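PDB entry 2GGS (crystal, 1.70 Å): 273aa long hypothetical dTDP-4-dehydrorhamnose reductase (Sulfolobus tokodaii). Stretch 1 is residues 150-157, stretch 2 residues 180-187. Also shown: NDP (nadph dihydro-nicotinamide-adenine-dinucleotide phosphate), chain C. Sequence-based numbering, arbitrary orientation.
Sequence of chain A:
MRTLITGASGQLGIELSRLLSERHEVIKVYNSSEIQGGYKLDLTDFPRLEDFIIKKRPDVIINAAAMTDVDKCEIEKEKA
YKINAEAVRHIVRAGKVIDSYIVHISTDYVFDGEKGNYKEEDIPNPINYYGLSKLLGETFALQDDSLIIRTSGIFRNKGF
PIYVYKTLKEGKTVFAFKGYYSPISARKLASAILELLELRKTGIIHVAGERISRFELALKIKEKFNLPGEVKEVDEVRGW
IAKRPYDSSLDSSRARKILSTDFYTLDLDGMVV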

# COMPACT_ATOMS: atom_id res chain seq x y z
N ARG A 150 -1.86 0.01 7.98
CA ARG A 150 -1.72 1.26 7.22
C ARG A 150 -0.25 1.42 6.86
O ARG A 150 0.63 1.22 7.69
CB ARG A 150 -2.17 2.47 8.00
CG ARG A 150 -3.62 2.42 8.48
CD ARG A 150 -4.13 3.85 8.77
NE ARG A 150 -5.52 3.89 9.25
CZ ARG A 150 -5.86 4.13 10.52
NH1 ARG A 150 -4.92 4.35 11.46
NH2 ARG A 150 -7.14 4.16 10.86
N THR A 151 0.01 1.83 5.63
CA THR A 151 1.40 2.01 5.17
C THR A 151 1.49 3.28 4.31
O THR A 151 0.46 3.95 4.06
CB THR A 151 1.92 0.74 4.49
OG1 THR A 151 3.34 0.79 4.30
CG2 THR A 151 1.25 0.52 3.16
N SER A 152 2.69 3.60 3.87
CA SER A 152 2.96 4.89 3.23
C SER A 152 3.96 4.69 2.10
O SER A 152 4.98 4.04 2.29
CB SER A 152 3.53 5.86 4.27
OG SER A 152 3.97 7.06 3.69
N GLY A 153 3.69 5.28 0.93
CA GLY A 153 4.74 5.44 -0.08
C GLY A 153 5.41 4.15 -0.50
O GLY A 153 6.62 4.10 -0.71
N ILE A 154 4.63 3.08 -0.69
CA ILE A 154 5.20 1.83 -1.18
C ILE A 154 5.92 2.06 -2.49
O ILE A 154 5.33 2.59 -3.44
CB ILE A 154 4.15 0.71 -1.42
CG1 ILE A 154 3.37 0.40 -0.13
CG2 ILE A 154 4.83 -0.56 -1.93
CD1 ILE A 154 2.25 -0.66 -0.36
N PHE A 155 7.17 1.59 -2.56
CA PHE A 155 7.93 1.69 -3.80
C PHE A 155 8.64 0.42 -4.22
O PHE A 155 9.13 -0.35 -3.41
CB PHE A 155 8.90 2.88 -3.78
CG PHE A 155 10.04 2.72 -2.77
CD1 PHE A 155 9.91 3.25 -1.50
CD2 PHE A 155 11.22 2.08 -3.13
CE1 PHE A 155 10.94 3.11 -0.55
CE2 PHE A 155 12.29 1.95 -2.19
CZ PHE A 155 12.14 2.47 -0.90
N ARG A 156 8.66 0.17 -5.53
CA ARG A 156 9.31 -0.99 -6.09
C ARG A 156 9.64 -0.57 -7.52
O ARG A 156 10.62 0.14 -7.74
CB ARG A 156 8.40 -2.23 -6.04
CG ARG A 156 9.08 -3.51 -6.49
CD ARG A 156 8.14 -4.70 -6.49
NE ARG A 156 8.84 -5.86 -7.01
CZ ARG A 156 8.97 -6.12 -8.31
NH1 ARG A 156 8.41 -5.31 -9.20
NH2 ARG A 156 9.65 -7.19 -8.72
N ASN A 157 8.78 -0.96 -8.46
CA ASN A 157 8.91 -0.52 -9.86
C ASN A 157 8.15 0.78 -10.17
O ASN A 157 8.23 1.31 -11.30
CB ASN A 157 8.38 -1.65 -10.75
CG ASN A 157 6.99 -2.08 -10.32
OD1 ASN A 157 6.79 -2.65 -9.25
ND2 ASN A 157 6.01 -1.82 -11.17
N TYR A 180 5.91 15.65 3.72
CA TYR A 180 6.61 14.53 4.39
C TYR A 180 5.75 13.32 4.09
O TYR A 180 4.51 13.42 4.20
CB TYR A 180 6.80 14.80 5.84
CG TYR A 180 7.66 16.05 6.05
CD1 TYR A 180 7.08 17.29 6.01
CD2 TYR A 180 9.03 15.94 6.29
CE1 TYR A 180 7.82 18.43 6.17
CE2 TYR A 180 9.83 17.11 6.48
CZ TYR A 180 9.19 18.34 6.42
OH TYR A 180 9.90 19.52 6.61
N TYR A 181 6.35 12.16 3.92
CA TYR A 181 5.76 10.91 4.36
C TYR A 181 6.71 9.84 4.87
O TYR A 181 7.81 10.16 5.32
CB TYR A 181 5.03 10.44 3.05
CG TYR A 181 5.94 10.01 1.85
CD1 TYR A 181 7.18 10.64 1.59
CD2 TYR A 181 5.52 9.01 0.97
CE1 TYR A 181 8.00 10.25 0.54
CE2 TYR A 181 6.32 8.63 -0.12
CZ TYR A 181 7.56 9.24 -0.34
OH TYR A 181 8.36 8.81 -1.38
N SER A 182 6.30 8.56 4.80
CA SER A 182 7.11 7.50 5.37
C SER A 182 7.32 6.30 4.40
O SER A 182 6.82 5.20 4.65
CB SER A 182 6.50 7.03 6.72
OG SER A 182 5.13 6.86 6.59
N PRO A 183 8.09 6.51 3.33
CA PRO A 183 8.16 5.52 2.26
C PRO A 183 8.79 4.20 2.74
O PRO A 183 9.79 4.22 3.47
CB PRO A 183 9.04 6.19 1.21
CG PRO A 183 9.89 7.20 2.02
CD PRO A 183 8.91 7.71 3.03
N ILE A 184 8.20 3.08 2.34
CA ILE A 184 8.73 1.76 2.63
C ILE A 184 8.84 1.00 1.32
O ILE A 184 7.94 1.13 0.45
CB ILE A 184 7.81 1.02 3.67
CG1 ILE A 184 8.39 -0.33 4.15
CG2 ILE A 184 6.30 0.92 3.12
CD1 ILE A 184 7.60 -0.92 5.32
N SER A 185 9.91 0.24 1.13
CA SER A 185 10.00 -0.61 -0.08
C SER A 185 8.96 -1.70 -0.02
O SER A 185 8.60 -2.19 1.06
CB SER A 185 11.36 -1.24 -0.27
OG SER A 185 11.67 -2.09 0.83
N ALA A 186 8.46 -2.09 -1.19
CA ALA A 186 7.56 -3.24 -1.17
C ALA A 186 8.13 -4.45 -0.48
O ALA A 186 7.40 -5.15 0.22
CB ALA A 186 7.11 -3.59 -2.62
N ARG A 187 9.43 -4.75 -0.68
CA ARG A 187 10.04 -5.94 -0.08
C ARG A 187 10.11 -5.87 1.46
O ARG A 187 9.88 -6.88 2.13
CB ARG A 187 11.41 -6.24 -0.68
CG ARG A 187 12.47 -5.18 -0.36
CD ARG A 187 13.78 -5.65 -1.00
NE ARG A 187 14.88 -4.81 -0.57
CZ ARG A 187 16.16 -5.17 -0.65
NH1 ARG A 187 16.52 -6.35 -1.16
NH2 ARG A 187 17.10 -4.33 -0.23
PA NDP C . -0.22 -1.37 -7.18
O1A NDP C . -0.81 -0.23 -7.91
O2A NDP C . 1.15 -1.72 -7.62
O5B NDP C . -1.12 -2.67 -7.30
C5B NDP C . -2.53 -2.57 -7.34
C4B NDP C . -3.03 -3.99 -7.41
O4B NDP C . -4.45 -3.95 -7.31
C3B NDP C . -2.63 -4.71 -8.69
O3B NDP C . -2.27 -6.03 -8.37
C2B NDP C . -3.95 -4.70 -9.47
O2B NDP C . -3.99 -5.82 -10.30
C1B NDP C . -4.94 -4.82 -8.32
N9A NDP C . -6.28 -4.39 -8.72
C8A NDP C . -6.69 -3.13 -9.00
N7A NDP C . -8.01 -3.17 -9.35
C5A NDP C . -8.40 -4.46 -9.30
C6A NDP C . -9.62 -5.09 -9.57
N6A NDP C . -10.67 -4.37 -10.08
N1A NDP C . -9.67 -6.45 -9.43
C2A NDP C . -8.58 -7.22 -9.02
N3A NDP C . -7.38 -6.59 -8.77
C4A NDP C . -7.31 -5.25 -8.92
O3 NDP C . -0.38 -0.94 -5.63
PN NDP C . 0.69 -1.20 -4.43
O1N NDP C . 1.26 -2.53 -4.42
O2N NDP C . 1.55 0.01 -4.51
O5D NDP C . -0.28 -0.97 -3.18
C5D NDP C . -0.66 -2.07 -2.36
C4D NDP C . -1.64 -1.64 -1.28
O4D NDP C . -1.01 -0.67 -0.47
C3D NDP C . -2.93 -1.00 -1.79
O3D NDP C . -3.90 -1.37 -0.86
C2D NDP C . -2.66 0.48 -1.70
O2D NDP C . -3.87 1.21 -1.61
C1D NDP C . -1.82 0.51 -0.40
N1N NDP C . -0.98 1.71 -0.35
C2N NDP C . -0.22 2.01 -1.45
C3N NDP C . 0.74 3.01 -1.42
C7N NDP C . 1.53 3.29 -2.65
O7N NDP C . 2.33 4.45 -2.70
N7N NDP C . 1.46 2.46 -3.69
C4N NDP C . 0.98 3.82 -0.15
C5N NDP C . 0.08 3.44 1.00
C6N NDP C . -0.84 2.39 0.85
P2B NDP C . -3.71 -5.71 -11.94
O1X NDP C . -3.41 -7.11 -12.28
O2X NDP C . -2.58 -4.77 -12.18
O3X NDP C . -4.98 -5.17 -12.65
O HOH W 1 7.50 6.42 -2.31

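What ties the two backbones together? Phe155 and Ser185 form a single beta bridge, made by two hydrogen bonds: Phe155 N donates to Ile184 O (3.1 Å), and Ala186 N donates to Phe155 O (2.9 Å). The CA of Ile154 also approaches Ile184 O, at 3.3 Å, so that carbonyl receives a CA-H...O contact besides its amide partner. Farther back, Ile184 N reaches Ser152 O at 3.4 Å, a weak bond.

Why does the Phe155 ring lie against the second stretch? Its CA-to-CB bond points sideways, but chi1 of 68° (p) brings the ring nearer, and chi2 of -94° turns one face to Ser185 CA. That CA of Ser185 sits 3.8 Å from the ring centroid of Phe155, only 11° off the normal, a CH-pi contact. Pro183 adds apolar surface, with its CB 4.0 Å from Phe155 CE1. Ser185 itself adopts p and spends its hydroxyl capping the helix that follows.

How does Ser152 engage the second stretch? Its CB points toward that stretch, and the t rotamer places Ser152 OG 3.0 Å from Ser182 N, which donates a hydrogen bond to it. A small hydroxyl thus satisfies a buried amide.

Why is there a glycine at 153? The phi of Gly153, 56°, favours glycine, and an ideal CB on Gly153 would fall 2.4 Å from Tyr181 CE2, a clash. Without one, Tyr181, at chi1 69° (p), brings CE2 to 3.6 Å from Gly153 CA. A water bridges the pair, donating to Gly153 O at 3.0 Å and lying 2.7 Å from Tyr181 OH.

What fills the remaining space? The stretches bury 495 Å², both sides summed. Ile154, chi1 m and chi2 t, puts CG2 3.9 Å from Ala186 CB, while its CD1 reaches NDP O4D at 3.3 Å. Ile184 (t,t) points CA-to-CB away, yet its CG2 lies 3.2 Å from Thr151 OG1 and 4.4 Å from Ile154 CG1.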